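BtGH115A (Bacteroides thetaiotaomicron, PDB 5BY3) acts as a family GH115 4-O-methyl-alpha-glucuronidase with specificity for decorated arabinogalactans. Local coordinates at residues A[699-704]-A[722-727]; A[697-700]-A[706-709]; A[370-375]-A[734-739]; A[346-351]-A[363-368]; A[718-723]-A[760-765]. One frame throughout, in Å; residues are numbered along the deposited sequence.

Contact 1: A[699-704]-A[722-727]; sequences NHPVHG and AYETKG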
# COMPACT_ATOMS: atom_id res chain seq x y z
N ASN A 699 -0.31 13.02 -10.85
CA ASN A 699 -0.69 11.70 -11.31
C ASN A 699 -0.39 11.53 -12.83
O ASN A 699 0.11 12.49 -13.50
CB ASN A 699 -2.13 11.37 -10.93
CG ASN A 699 -3.12 12.20 -11.70
OD1 ASN A 699 -3.50 11.83 -12.79
ND2 ASN A 699 -3.52 13.33 -11.15
N HIS A 700 -0.66 10.33 -13.36
CA HIS A 700 -0.33 9.96 -14.74
C HIS A 700 -1.62 9.86 -15.57
O HIS A 700 -2.70 9.56 -15.01
CB HIS A 700 0.44 8.63 -14.76
CG HIS A 700 1.77 8.66 -14.05
ND1 HIS A 700 2.87 9.30 -14.56
CD2 HIS A 700 2.18 8.08 -12.90
CE1 HIS A 700 3.90 9.15 -13.75
NE2 HIS A 700 3.50 8.43 -12.72
N PRO A 701 -1.53 10.06 -16.91
CA PRO A 701 -2.75 10.04 -17.79
C PRO A 701 -3.65 8.83 -17.59
O PRO A 701 -3.16 7.71 -17.36
CB PRO A 701 -2.16 10.02 -19.22
CG PRO A 701 -0.79 10.63 -19.08
CD PRO A 701 -0.29 10.21 -17.71
N VAL A 702 -4.96 9.03 -17.61
CA VAL A 702 -5.89 7.89 -17.40
C VAL A 702 -6.21 7.20 -18.71
O VAL A 702 -6.42 5.98 -18.74
CB VAL A 702 -7.19 8.31 -16.69
CG1 VAL A 702 -8.01 7.07 -16.34
CG2 VAL A 702 -6.87 9.15 -15.45
N HIS A 703 -6.28 7.98 -19.78
CA HIS A 703 -6.40 7.45 -21.14
C HIS A 703 -5.65 8.35 -22.09
O HIS A 703 -5.80 9.59 -22.10
CB HIS A 703 -7.85 7.34 -21.60
CG HIS A 703 -8.63 6.34 -20.82
ND1 HIS A 703 -9.75 6.68 -20.10
CD2 HIS A 703 -8.45 5.01 -20.64
CE1 HIS A 703 -10.24 5.60 -19.52
NE2 HIS A 703 -9.46 4.57 -19.82
N GLY A 704 -4.85 7.69 -22.91
CA GLY A 704 -3.95 8.38 -23.78
C GLY A 704 -2.72 8.60 -22.98
O GLY A 704 -2.44 7.88 -22.01
N ALA A 722 0.38 21.23 -20.77
CA ALA A 722 0.53 19.82 -20.47
C ALA A 722 1.42 19.60 -19.23
O ALA A 722 2.36 20.37 -19.00
CB ALA A 722 1.16 19.13 -21.67
N TYR A 723 1.15 18.55 -18.46
CA TYR A 723 1.94 18.30 -17.23
C TYR A 723 2.14 16.84 -16.93
O TYR A 723 2.65 16.50 -15.86
CB TYR A 723 1.37 19.04 -15.99
CG TYR A 723 0.02 18.54 -15.54
CD1 TYR A 723 -1.16 18.99 -16.14
CD2 TYR A 723 -0.08 17.58 -14.52
CE1 TYR A 723 -2.40 18.50 -15.75
CE2 TYR A 723 -1.31 17.07 -14.12
CZ TYR A 723 -2.47 17.54 -14.73
OH TYR A 723 -3.68 17.06 -14.33
N GLU A 724 1.75 15.96 -17.86
CA GLU A 724 2.12 14.55 -17.76
C GLU A 724 3.65 14.53 -17.87
O GLU A 724 4.23 15.45 -18.41
CB GLU A 724 1.42 13.68 -18.84
CG GLU A 724 2.08 13.58 -20.23
CD GLU A 724 2.14 14.89 -21.04
OE1 GLU A 724 1.44 15.87 -20.72
OE2 GLU A 724 2.91 14.95 -22.03
N THR A 725 4.28 13.51 -17.27
CA THR A 725 5.69 13.25 -17.43
C THR A 725 5.84 11.87 -18.09
O THR A 725 4.86 11.06 -18.12
CB THR A 725 6.43 13.20 -16.05
OG1 THR A 725 5.83 12.19 -15.25
CG2 THR A 725 6.37 14.48 -15.32
N LYS A 726 7.07 11.61 -18.56
CA LYS A 726 7.43 10.36 -19.26
C LYS A 726 8.61 9.75 -18.56
O LYS A 726 9.58 10.45 -18.25
CB LYS A 726 7.81 10.63 -20.75
CG LYS A 726 6.73 11.26 -21.65
CD LYS A 726 5.53 10.33 -21.88
CE LYS A 726 4.41 11.04 -22.63
NZ LYS A 726 3.09 10.60 -22.12
N GLY A 727 8.56 8.44 -18.34
CA GLY A 727 9.60 7.75 -17.63
C GLY A 727 9.98 8.41 -16.30
O GLY A 727 9.15 9.05 -15.61

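Contact 2: A[697-700]-A[706-709]; sequences LPNH and KLRF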
# COMPACT_ATOMS: atom_id res chain seq x y z
N LEU A 697 -2.08 17.49 -8.76
CA LEU A 697 -1.64 16.17 -8.33
C LEU A 697 -0.75 15.66 -9.46
O LEU A 697 -1.19 15.70 -10.62
CB LEU A 697 -2.83 15.24 -8.10
CG LEU A 697 -2.54 13.92 -7.39
CD1 LEU A 697 -2.12 14.17 -5.95
CD2 LEU A 697 -3.73 12.95 -7.48
N PRO A 698 0.50 15.23 -9.14
CA PRO A 698 1.37 14.72 -10.19
C PRO A 698 0.98 13.28 -10.63
O PRO A 698 1.85 12.42 -10.82
CB PRO A 698 2.74 14.73 -9.54
CG PRO A 698 2.45 14.41 -8.09
CD PRO A 698 1.07 14.98 -7.80
N ASN A 699 -0.31 13.02 -10.85
CA ASN A 699 -0.69 11.70 -11.31
C ASN A 699 -0.39 11.53 -12.83
O ASN A 699 0.11 12.49 -13.50
CB ASN A 699 -2.13 11.37 -10.93
CG ASN A 699 -3.12 12.20 -11.70
OD1 ASN A 699 -3.50 11.83 -12.79
ND2 ASN A 699 -3.52 13.33 -11.15
N HIS A 700 -0.66 10.33 -13.36
CA HIS A 700 -0.33 9.96 -14.74
C HIS A 700 -1.62 9.86 -15.57
O HIS A 700 -2.70 9.56 -15.01
CB HIS A 700 0.44 8.63 -14.76
CG HIS A 700 1.77 8.66 -14.05
ND1 HIS A 700 2.87 9.30 -14.56
CD2 HIS A 700 2.18 8.08 -12.90
CE1 HIS A 700 3.90 9.15 -13.75
NE2 HIS A 700 3.50 8.43 -12.72
N LYS A 706 -1.77 12.00 -22.35
CA LYS A 706 -1.74 13.45 -22.33
C LYS A 706 -1.79 14.32 -21.08
O LYS A 706 -0.87 15.08 -20.90
CB LYS A 706 -2.47 14.05 -23.53
CG LYS A 706 -1.57 14.11 -24.77
CD LYS A 706 -0.73 15.39 -24.80
CE LYS A 706 0.71 15.20 -24.34
NZ LYS A 706 1.52 16.45 -24.47
N LEU A 707 -2.81 14.25 -20.22
CA LEU A 707 -2.97 15.29 -19.11
C LEU A 707 -2.66 16.78 -19.39
O LEU A 707 -1.54 17.27 -19.11
CB LEU A 707 -2.21 14.93 -17.82
CG LEU A 707 -2.69 13.77 -16.95
CD1 LEU A 707 -1.71 13.61 -15.78
CD2 LEU A 707 -4.13 13.96 -16.49
N ARG A 708 -3.66 17.52 -19.86
CA ARG A 708 -3.49 18.97 -20.01
C ARG A 708 -4.69 19.87 -19.64
O ARG A 708 -5.80 19.40 -19.43
CB ARG A 708 -2.94 19.30 -21.41
CG ARG A 708 -3.83 18.93 -22.57
CD ARG A 708 -3.04 18.26 -23.67
NE ARG A 708 -3.86 17.16 -24.12
CZ ARG A 708 -4.57 17.12 -25.25
NH1 ARG A 708 -4.52 18.13 -26.11
NH2 ARG A 708 -5.29 16.03 -25.51
N PHE A 709 -4.41 21.16 -19.50
CA PHE A 709 -5.43 22.15 -19.16
C PHE A 709 -5.25 23.41 -20.00
O PHE A 709 -4.29 23.52 -20.73
CB PHE A 709 -5.45 22.46 -17.64
CG PHE A 709 -4.15 23.01 -17.08
CD1 PHE A 709 -3.17 22.14 -16.58
CD2 PHE A 709 -3.92 24.39 -17.01
CE1 PHE A 709 -1.97 22.64 -16.05
CE2 PHE A 709 -2.73 24.90 -16.47
CZ PHE A 709 -1.76 24.02 -15.99

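Contact 3: A[370-375]-A[734-739]; sequences YGYIRH and ENVLRN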
# COMPACT_ATOMS: atom_id res chain seq x y z
N TYR A 370 5.74 5.66 -6.22
CA TYR A 370 5.29 6.69 -5.29
C TYR A 370 3.77 6.79 -5.27
O TYR A 370 3.20 7.84 -4.92
CB TYR A 370 6.03 7.99 -5.53
CG TYR A 370 7.56 7.86 -5.38
CD1 TYR A 370 8.33 7.17 -6.33
CD2 TYR A 370 8.24 8.41 -4.27
CE1 TYR A 370 9.70 7.04 -6.17
CE2 TYR A 370 9.63 8.28 -4.11
CZ TYR A 370 10.35 7.60 -5.05
OH TYR A 370 11.69 7.46 -4.91
N GLY A 371 3.10 5.68 -5.59
CA GLY A 371 1.65 5.57 -5.44
C GLY A 371 0.82 6.23 -6.54
O GLY A 371 -0.40 6.47 -6.37
N TYR A 372 1.48 6.52 -7.67
CA TYR A 372 0.80 6.96 -8.91
C TYR A 372 0.84 5.91 -10.00
O TYR A 372 1.89 5.63 -10.60
CB TYR A 372 1.39 8.26 -9.43
CG TYR A 372 1.32 9.38 -8.41
CD1 TYR A 372 0.11 10.06 -8.17
CD2 TYR A 372 2.46 9.74 -7.66
CE1 TYR A 372 0.04 11.11 -7.24
CE2 TYR A 372 2.38 10.76 -6.72
CZ TYR A 372 1.18 11.44 -6.51
OH TYR A 372 1.17 12.47 -5.61
N ILE A 373 -0.32 5.30 -10.24
CA ILE A 373 -0.48 4.23 -11.25
C ILE A 373 -0.08 4.69 -12.66
O ILE A 373 -0.61 5.70 -13.16
CB ILE A 373 -1.92 3.64 -11.20
CG1 ILE A 373 -2.09 2.97 -9.84
CG2 ILE A 373 -2.14 2.61 -12.31
CD1 ILE A 373 -3.51 2.54 -9.48
N ARG A 374 0.87 3.99 -13.29
CA ARG A 374 1.38 4.40 -14.63
C ARG A 374 0.38 4.10 -15.79
O ARG A 374 0.27 4.87 -16.74
CB ARG A 374 2.77 3.84 -14.94
CG ARG A 374 3.91 4.40 -14.07
CD ARG A 374 5.18 4.47 -14.91
NE ARG A 374 6.31 5.07 -14.23
CZ ARG A 374 6.71 6.33 -14.38
NH1 ARG A 374 6.06 7.17 -15.21
NH2 ARG A 374 7.77 6.75 -13.71
N HIS A 375 -0.37 3.00 -15.70
CA HIS A 375 -1.22 2.63 -16.81
C HIS A 375 -2.55 2.04 -16.40
O HIS A 375 -2.60 1.11 -15.58
CB HIS A 375 -0.50 1.69 -17.81
CG HIS A 375 -1.32 1.35 -19.00
ND1 HIS A 375 -1.29 2.09 -20.16
CD2 HIS A 375 -2.24 0.37 -19.20
CE1 HIS A 375 -2.14 1.57 -21.03
NE2 HIS A 375 -2.74 0.54 -20.47
N GLU A 734 11.20 15.49 -9.30
CA GLU A 734 10.68 16.66 -8.62
C GLU A 734 9.24 16.41 -8.21
O GLU A 734 8.89 16.63 -7.05
CB GLU A 734 10.77 17.87 -9.56
CG GLU A 734 11.84 18.90 -9.26
CD GLU A 734 13.10 18.29 -8.65
OE1 GLU A 734 13.81 17.59 -9.38
OE2 GLU A 734 13.37 18.52 -7.45
N ASN A 735 8.42 15.93 -9.16
CA ASN A 735 7.00 15.75 -8.95
C ASN A 735 6.77 14.85 -7.73
O ASN A 735 6.09 15.25 -6.82
CB ASN A 735 6.32 15.14 -10.19
CG ASN A 735 5.96 16.18 -11.29
OD1 ASN A 735 6.29 17.38 -11.21
ND2 ASN A 735 5.25 15.70 -12.32
N VAL A 736 7.33 13.65 -7.69
CA VAL A 736 6.97 12.67 -6.66
C VAL A 736 7.54 12.96 -5.26
O VAL A 736 7.00 12.52 -4.27
CB VAL A 736 7.35 11.24 -7.09
CG1 VAL A 736 6.54 10.84 -8.31
CG2 VAL A 736 8.85 11.12 -7.37
N LEU A 737 8.64 13.72 -5.18
CA LEU A 737 9.20 14.13 -3.90
C LEU A 737 8.27 15.12 -3.15
O LEU A 737 8.18 15.07 -1.92
CB LEU A 737 10.59 14.78 -4.09
CG LEU A 737 11.84 13.90 -4.30
CD1 LEU A 737 13.11 14.68 -4.66
CD2 LEU A 737 12.14 12.96 -3.13
N ARG A 738 7.62 16.02 -3.90
CA ARG A 738 6.82 17.10 -3.34
C ARG A 738 5.31 16.84 -3.50
O ARG A 738 4.49 17.62 -3.03
CB ARG A 738 7.21 18.46 -3.97
CG ARG A 738 6.80 18.59 -5.41
CD ARG A 738 7.47 19.72 -6.13
NE ARG A 738 7.16 19.53 -7.52
CZ ARG A 738 7.87 20.00 -8.54
NH1 ARG A 738 8.96 20.75 -8.35
NH2 ARG A 738 7.46 19.69 -9.77
N ASN A 739 4.98 15.74 -4.17
CA ASN A 739 3.62 15.40 -4.57
C ASN A 739 2.85 16.59 -5.21
O ASN A 739 1.67 16.78 -4.96
CB ASN A 739 2.85 14.79 -3.41
CG ASN A 739 3.33 13.41 -3.08
OD1 ASN A 739 3.19 12.46 -3.87
ND2 ASN A 739 3.95 13.28 -1.91
O HOH W 1 3.58 9.95 -3.35

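Contact 4: A[346-351]-A[363-368]; sequences EVLDIY and LMWCDD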
# COMPACT_ATOMS: atom_id res chain seq x y z
N GLU A 346 10.98 -0.99 -17.22
CA GLU A 346 11.26 -0.97 -18.69
C GLU A 346 10.40 -1.97 -19.49
O GLU A 346 10.36 -1.91 -20.73
CB GLU A 346 12.75 -1.20 -18.99
CG GLU A 346 13.19 -2.69 -19.03
CD GLU A 346 13.09 -3.41 -17.67
OE1 GLU A 346 13.28 -2.77 -16.61
OE2 GLU A 346 12.86 -4.64 -17.65
N VAL A 347 9.78 -2.92 -18.77
CA VAL A 347 8.94 -3.93 -19.41
C VAL A 347 7.60 -3.36 -19.92
O VAL A 347 7.03 -3.89 -20.89
CB VAL A 347 8.91 -5.32 -18.65
CG1 VAL A 347 8.96 -5.20 -17.14
CG2 VAL A 347 7.76 -6.24 -19.08
N LEU A 348 7.13 -2.26 -19.32
CA LEU A 348 5.97 -1.51 -19.83
C LEU A 348 6.22 -1.10 -21.30
O LEU A 348 5.31 -1.28 -22.14
CB LEU A 348 5.61 -0.31 -18.92
CG LEU A 348 4.44 0.66 -19.23
CD1 LEU A 348 3.08 0.12 -18.84
CD2 LEU A 348 4.67 2.05 -18.64
N ASP A 349 7.44 -0.59 -21.59
CA ASP A 349 7.90 -0.27 -22.98
C ASP A 349 7.84 -1.49 -23.91
O ASP A 349 7.32 -1.41 -25.02
CB ASP A 349 9.33 0.31 -23.05
CG ASP A 349 9.51 1.62 -22.28
OD1 ASP A 349 8.57 2.45 -22.22
OD2 ASP A 349 10.62 1.82 -21.74
N ILE A 350 8.38 -2.61 -23.45
CA ILE A 350 8.38 -3.81 -24.28
C ILE A 350 6.97 -4.40 -24.53
O ILE A 350 6.68 -4.88 -25.65
CB ILE A 350 9.54 -4.79 -23.91
CG1 ILE A 350 9.47 -6.06 -24.73
CG2 ILE A 350 9.62 -5.12 -22.42
CD1 ILE A 350 9.74 -5.82 -26.18
N TYR A 351 6.06 -4.27 -23.56
CA TYR A 351 4.62 -4.52 -23.82
C TYR A 351 4.07 -3.63 -24.95
O TYR A 351 3.68 -4.16 -26.00
CB TYR A 351 3.78 -4.40 -22.54
CG TYR A 351 2.28 -4.41 -22.80
CD1 TYR A 351 1.59 -5.63 -22.95
CD2 TYR A 351 1.56 -3.21 -22.89
CE1 TYR A 351 0.23 -5.64 -23.18
CE2 TYR A 351 0.19 -3.21 -23.13
CZ TYR A 351 -0.48 -4.43 -23.27
OH TYR A 351 -1.85 -4.44 -23.51
N LEU A 363 -2.96 -9.19 -16.84
CA LEU A 363 -1.97 -8.12 -17.08
C LEU A 363 -1.83 -7.23 -15.82
O LEU A 363 -2.80 -6.61 -15.37
CB LEU A 363 -2.36 -7.26 -18.28
CG LEU A 363 -2.48 -7.87 -19.69
CD1 LEU A 363 -2.93 -6.79 -20.65
CD2 LEU A 363 -1.19 -8.49 -20.21
N MSE A 364 -0.63 -7.15 -15.26
CA MSE A 364 -0.48 -6.38 -14.01
C MSE A 364 0.17 -5.02 -14.16
O MSE A 364 1.39 -4.89 -14.29
CB MSE A 364 0.16 -7.19 -12.90
CG MSE A 364 -0.28 -6.59 -11.57
SE MSE A 364 0.79 -7.46 -10.19
CE MSE A 364 -0.82 -8.32 -9.53
N TRP A 365 -0.64 -3.99 -14.09
CA TRP A 365 -0.12 -2.63 -14.17
C TRP A 365 0.61 -2.23 -12.88
O TRP A 365 0.42 -2.83 -11.81
CB TRP A 365 -1.24 -1.68 -14.59
CG TRP A 365 -2.00 -2.27 -15.75
CD1 TRP A 365 -3.31 -2.69 -15.77
CD2 TRP A 365 -1.46 -2.57 -17.05
NE1 TRP A 365 -3.63 -3.20 -17.01
CE2 TRP A 365 -2.51 -3.14 -17.81
CE3 TRP A 365 -0.20 -2.40 -17.64
CZ2 TRP A 365 -2.34 -3.54 -19.14
CZ3 TRP A 365 -0.03 -2.80 -18.97
CH2 TRP A 365 -1.08 -3.36 -19.70
N CYS A 366 1.47 -1.23 -13.01
CA CYS A 366 2.32 -0.81 -11.91
C CYS A 366 2.20 0.66 -11.60
O CYS A 366 1.96 1.46 -12.50
CB CYS A 366 3.76 -1.14 -12.27
SG CYS A 366 3.97 -2.91 -12.24
N ASP A 367 2.34 1.03 -10.32
CA ASP A 367 2.45 2.44 -9.96
C ASP A 367 3.91 2.85 -10.19
O ASP A 367 4.70 2.00 -10.52
CB ASP A 367 1.99 2.67 -8.52
CG ASP A 367 3.03 2.24 -7.46
OD1 ASP A 367 4.15 1.73 -7.78
OD2 ASP A 367 2.73 2.46 -6.28
N ASP A 368 4.25 4.13 -10.00
CA ASP A 368 5.59 4.64 -10.31
C ASP A 368 6.48 4.61 -9.06
O ASP A 368 7.44 5.37 -8.94
CB ASP A 368 5.47 6.05 -10.88
CG ASP A 368 4.88 7.08 -9.86
OD1 ASP A 368 4.41 6.71 -8.76
OD2 ASP A 368 4.91 8.29 -10.18

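Contact 5: A[718-723]-A[760-765]; sequences PEVIAY and KALDEG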
# COMPACT_ATOMS: atom_id res chain seq x y z
N PRO A 718 -7.63 30.44 -24.80
CA PRO A 718 -6.98 29.54 -23.87
C PRO A 718 -5.53 29.24 -24.27
O PRO A 718 -5.27 28.93 -25.43
CB PRO A 718 -7.84 28.26 -23.99
CG PRO A 718 -8.57 28.38 -25.28
CD PRO A 718 -8.86 29.85 -25.36
N GLU A 719 -4.60 29.40 -23.32
CA GLU A 719 -3.26 28.84 -23.47
C GLU A 719 -3.26 27.37 -23.00
O GLU A 719 -3.75 27.07 -21.91
CB GLU A 719 -2.24 29.68 -22.70
CG GLU A 719 -0.84 29.73 -23.33
CD GLU A 719 -0.24 31.14 -23.33
OE1 GLU A 719 -0.89 32.10 -23.85
OE2 GLU A 719 0.89 31.31 -22.82
N VAL A 720 -2.72 26.47 -23.83
CA VAL A 720 -2.77 25.01 -23.63
C VAL A 720 -1.51 24.48 -22.93
O VAL A 720 -0.40 24.64 -23.44
CB VAL A 720 -2.94 24.29 -24.99
CG1 VAL A 720 -2.82 22.78 -24.82
CG2 VAL A 720 -4.29 24.61 -25.59
N ILE A 721 -1.68 23.86 -21.76
CA ILE A 721 -0.57 23.48 -20.88
C ILE A 721 -0.65 22.01 -20.42
O ILE A 721 -1.62 21.63 -19.79
CB ILE A 721 -0.47 24.39 -19.65
CG1 ILE A 721 -0.24 25.86 -20.07
CG2 ILE A 721 0.66 23.91 -18.75
CD1 ILE A 721 -0.13 26.83 -18.90
N ALA A 722 0.38 21.23 -20.77
CA ALA A 722 0.53 19.82 -20.47
C ALA A 722 1.42 19.60 -19.23
O ALA A 722 2.36 20.37 -19.00
CB ALA A 722 1.16 19.13 -21.67
N TYR A 723 1.15 18.55 -18.46
CA TYR A 723 1.94 18.30 -17.23
C TYR A 723 2.14 16.84 -16.93
O TYR A 723 2.65 16.50 -15.86
CB TYR A 723 1.37 19.04 -15.99
CG TYR A 723 0.02 18.54 -15.54
CD1 TYR A 723 -1.16 18.99 -16.14
CD2 TYR A 723 -0.08 17.58 -14.52
CE1 TYR A 723 -2.40 18.50 -15.75
CE2 TYR A 723 -1.31 17.07 -14.12
CZ TYR A 723 -2.47 17.54 -14.73
OH TYR A 723 -3.68 17.06 -14.33
N LYS A 760 -9.52 25.17 -17.56
CA LYS A 760 -10.35 24.13 -18.15
C LYS A 760 -9.59 22.80 -18.32
O LYS A 760 -8.46 22.79 -18.81
CB LYS A 760 -10.89 24.60 -19.51
CG LYS A 760 -11.93 23.69 -20.12
CD LYS A 760 -12.51 24.25 -21.40
CE LYS A 760 -13.21 23.16 -22.17
NZ LYS A 760 -14.22 23.69 -23.14
N ALA A 761 -10.21 21.68 -17.94
CA ALA A 761 -9.60 20.37 -18.14
C ALA A 761 -9.86 19.85 -19.54
O ALA A 761 -11.02 19.78 -19.97
CB ALA A 761 -10.15 19.37 -17.14
N LEU A 762 -8.78 19.44 -20.22
CA LEU A 762 -8.86 18.79 -21.54
C LEU A 762 -8.81 17.26 -21.50
O LEU A 762 -9.28 16.61 -22.44
CB LEU A 762 -7.75 19.31 -22.47
CG LEU A 762 -8.05 20.45 -23.45
CD1 LEU A 762 -9.02 21.50 -22.90
CD2 LEU A 762 -6.73 21.10 -23.86
N ASP A 763 -8.22 16.70 -20.45
CA ASP A 763 -8.11 15.24 -20.31
C ASP A 763 -8.77 14.76 -19.04
O ASP A 763 -9.18 15.59 -18.20
CB ASP A 763 -6.64 14.81 -20.40
CG ASP A 763 -6.02 15.18 -21.73
OD1 ASP A 763 -6.41 14.59 -22.77
OD2 ASP A 763 -5.15 16.08 -21.75
N GLU A 764 -8.85 13.43 -18.92
CA GLU A 764 -9.58 12.76 -17.86
C GLU A 764 -9.16 13.14 -16.42
O GLU A 764 -9.82 14.00 -15.79
CB GLU A 764 -9.62 11.25 -18.10
CG GLU A 764 -10.85 10.58 -17.50
CD GLU A 764 -11.41 9.46 -18.37
OE1 GLU A 764 -11.36 9.57 -19.60
OE2 GLU A 764 -11.90 8.46 -17.81
N GLY A 765 -8.09 12.55 -15.89
CA GLY A 765 -7.82 12.61 -14.44
C GLY A 765 -6.99 13.80 -13.97
O GLY A 765 -5.86 13.62 -13.47

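Contact 1: A[699-704]-A[722-727]
Two irregular loops pass one another where His-700 and Pro-701 meet Glu-724 and Thr-725; the backbones come nearest with the CA atoms of His-700 and Glu-724 6.0 Å apart. The closest side-chain approach is between saturated carbons, CG of Pro-701 lying 3.8 Å from CB of Glu-724 and the two side chains crossing at about a right angle. CG of Glu-724 sits between its own backbone N and carbonyl carbon (chi1 85°), and a bend at chi2 then leads the carboxylate away from the proline to a salt bridge with Lys-706. Both loops belong to the C-terminal domain of this GH115 enzyme: 699-704 follows strand 689-696, while 722-727 connects strand 719-722 with helix 730-738. Further along, the imidazole of His-700 presents an edge to Thr-725, whose OG1 lies near the ring plane, 3.9 Å from CE1 of His-700. This is a van der Waals contact; the ring's hydrogen bond is made by NE2, to OD2 of Asp-368 in the family GH115 region. The methyl side of Thr-725 packs against helix 730-738, with Asn-735 among its neighbours, and NZ of Lys-726 reaches the backbone O of Asp-705.

Contact 2: A[697-700]-A[706-709]
Asn-699 and Leu-707 meet through van der Waals contact, and it is a single methyl that makes most of it. CD1 of Leu-707 reaches to 3.1 Å from the backbone O of Asn-699, a close approach for a methyl and an oxygen whose exact value deserves caution at 2.44 Å resolution. CD1 of Leu-707 also lies 3.8 Å from the backbone C of His-700, and it thus rests against the main chain of both residues. With CD1 extended away from CA (chi2 177°), it forms the far end of the leucine side chain, which crosses that of Asn-699 at about a right angle. All three residues are buried.

The polar bonds run within 697-700 or outward to other parts of the chain. In 697-700, Pro-698 is the centre of an inverse gamma turn, closed by a weak hydrogen bond of 2.8 Å from Asn-699 N to Leu-697 O; the turn bends the chain just after strand 689-696 ends. From 706-709, the charged end of Arg-708 leads away from the apolar contact to a salt bridge with Asp-763.

Leu-707 lies immediately ahead of strand 708-713, and the hydrogen-bonded backbone pairing of Leu-707 with Tyr-723 and of Phe-709 with Ile-721 carries this side on toward strand 719-722. Segment 697-700 lies between strand 766-772, where Leu-697 pairs through its backbone with Ile-767, and helix 411-423, where the side chains of Leu-697 and Asn-699 lean on Gln-416 and Gln-417.

Contact 3: A[370-375]-A[734-739]
Tyr-370 lays one face of its ring against Val-736, whose CG2 methyl stands over the ring centre in a CH-pi contact, 4.0 Å from the centroid. Near the root of the ring, CG of Tyr-370 lies 3.8 Å from CB of Val-736, so the beta-branched side chain covers the tyrosine from its CB outward, and the two side chains cross at about a right angle. The phenol end continues past the helix to a hydrogen bond with the backbone O of His-401.

With CG opposite its carbonyl carbon (chi1 -58°), Tyr-372 carries its ring toward the helix end and donates from OH to OD1 of Asn-739 over 2.7 Å. The donor meets the carbonyl at 120° and is tilted 24° from its plane, while OD1 lies in the plane of the phenol ring, at its edge. A water bridges the same OD1 to the backbone O of Tyr-370, giving both its protons, so this buried oxygen accepts two bonds; ND2 of Asn-739 is occupied by the backbone O of His-494. A phenylalanine in place of Tyr-372 would probably leave OD1 of Asn-739 with the water but without the direct bond that ties it to this loop.

Asn-739 follows helix 730-738 with positive phi, while 370-375 follows strand 362-366 of the parallel barrel sheet. This is an interdomain seam, joining a loop from the C-terminal end of a TIM-barrel strand to the C-terminal domain's helix.

Contact 4: A[346-351]-A[363-368]
Tyr-351, held in its helix by a 2.9 Å hydrogen bond from its backbone N to the O of Val-347, turns the face of its ring toward the edge of Trp-365. The aromatic pair is T-shaped: centroids of the phenol and the six-membered indole ring are 5.3 Å apart, with their planes at 74°. CH2 of Trp-365 leads, coming over the tyrosine to 3.7 Å from CE2 of Tyr-351. The tyrosine's CG lies opposite the backbone N (chi1 170°), which swings the ring off the helix toward the strand.

The contact packs helix 347-352 onto strand 362-366 within the beta-alpha-beta unit that starts at strand 339-341, part of the parallel, TIM-barrel-like sheet. The short segments' axes approach to 10.8 Å, and their directions differ by 132°, so the helix runs roughly back against the strand.

Leu-363 meets the phenol from another direction, its CD1 3.9 Å from OH of Tyr-351, and Leu-348 touches the indole obliquely, with CD1 4.3 Å from CZ3 of Trp-365. The phenol OH is hydrogen-bonded to OE2 of Glu-381. Were Tyr-351 an alanine, the indole edge would probably lose the face it abuts and Glu-381 its hydroxyl partner. NE1 of Trp-365 is hydrogen-bonded to OD1 of Asn-388 in the adjoining strand. Beyond the strand's end, OD1 of Asp-368 accepts the backbone N-H groups of Tyr-370 and Tyr-372, pinning the following loop.

Contact 5: A[718-723]-A[760-765]
Val-720 and Leu-762 touch through methyl groups, CG1 of the valine 4.4 Å from CD2 of the leucine, while at the far end of the contact Tyr-723 directs its phenol toward the backbone of Gly-765. Neither meeting is tight, and together they cover 83 Å². The inner end is nevertheless the more enclosed. Tyr-723 is buried, its CG set between backbone N and carbonyl carbon (chi1 67°), and its OH stops 4.2 Å from the O of Gly-765, too far for a hydrogen bond. Its ring is packed by Leu-707, Ala-741 and Val-766, so it is buried among apolar side chains.

The outer end is loose by comparison. Val-720 is exposed to solvent, and Leu-762, partly exposed, meets it with the tip of its side chain while also resting on Thr-710. CA atoms of Val-720 and Leu-762 stand 9.0 Å apart, as expected of residues separated by an intervening strand.

That strand is 708-713, which pairs antiparallel with 719-722 on one side and 755-761 on the other. Residues 720-723 and the loop 762-765, just past strand 755-761, run in similar directions, 21° apart, and the contact spans the middle strand without any direct pairing between its flanks. Such second-neighbour packing across an antiparallel sheet fits the beta-rich C-terminal domain of GH115, consistent with a galactose-binding-domain-like beta-sandwich.

Contacts 1, 2 and 5 lie within the C-terminal domain, contact 4 within the barrel region, and contact 3 joins the two. Contacts 1 and 2, with centres 5 Å apart, share Asn-699 and His-700; contact 5 adjoins them through Tyr-723, whose backbone N is 3.1 Å from the O of Leu-707. A second link between the domains runs through His-700, whose NE2 is 2.9 Å from OD2 of Asp-368, in the loop just beyond strand 362-366 in contact 4. Arg-374 N, 2.9 Å from Cys-366 O, connects contacts 3 and 4. The side chain of Tyr-370 is about 14 Å from the bound nickel, whose site includes Leu-404 and Asp-436.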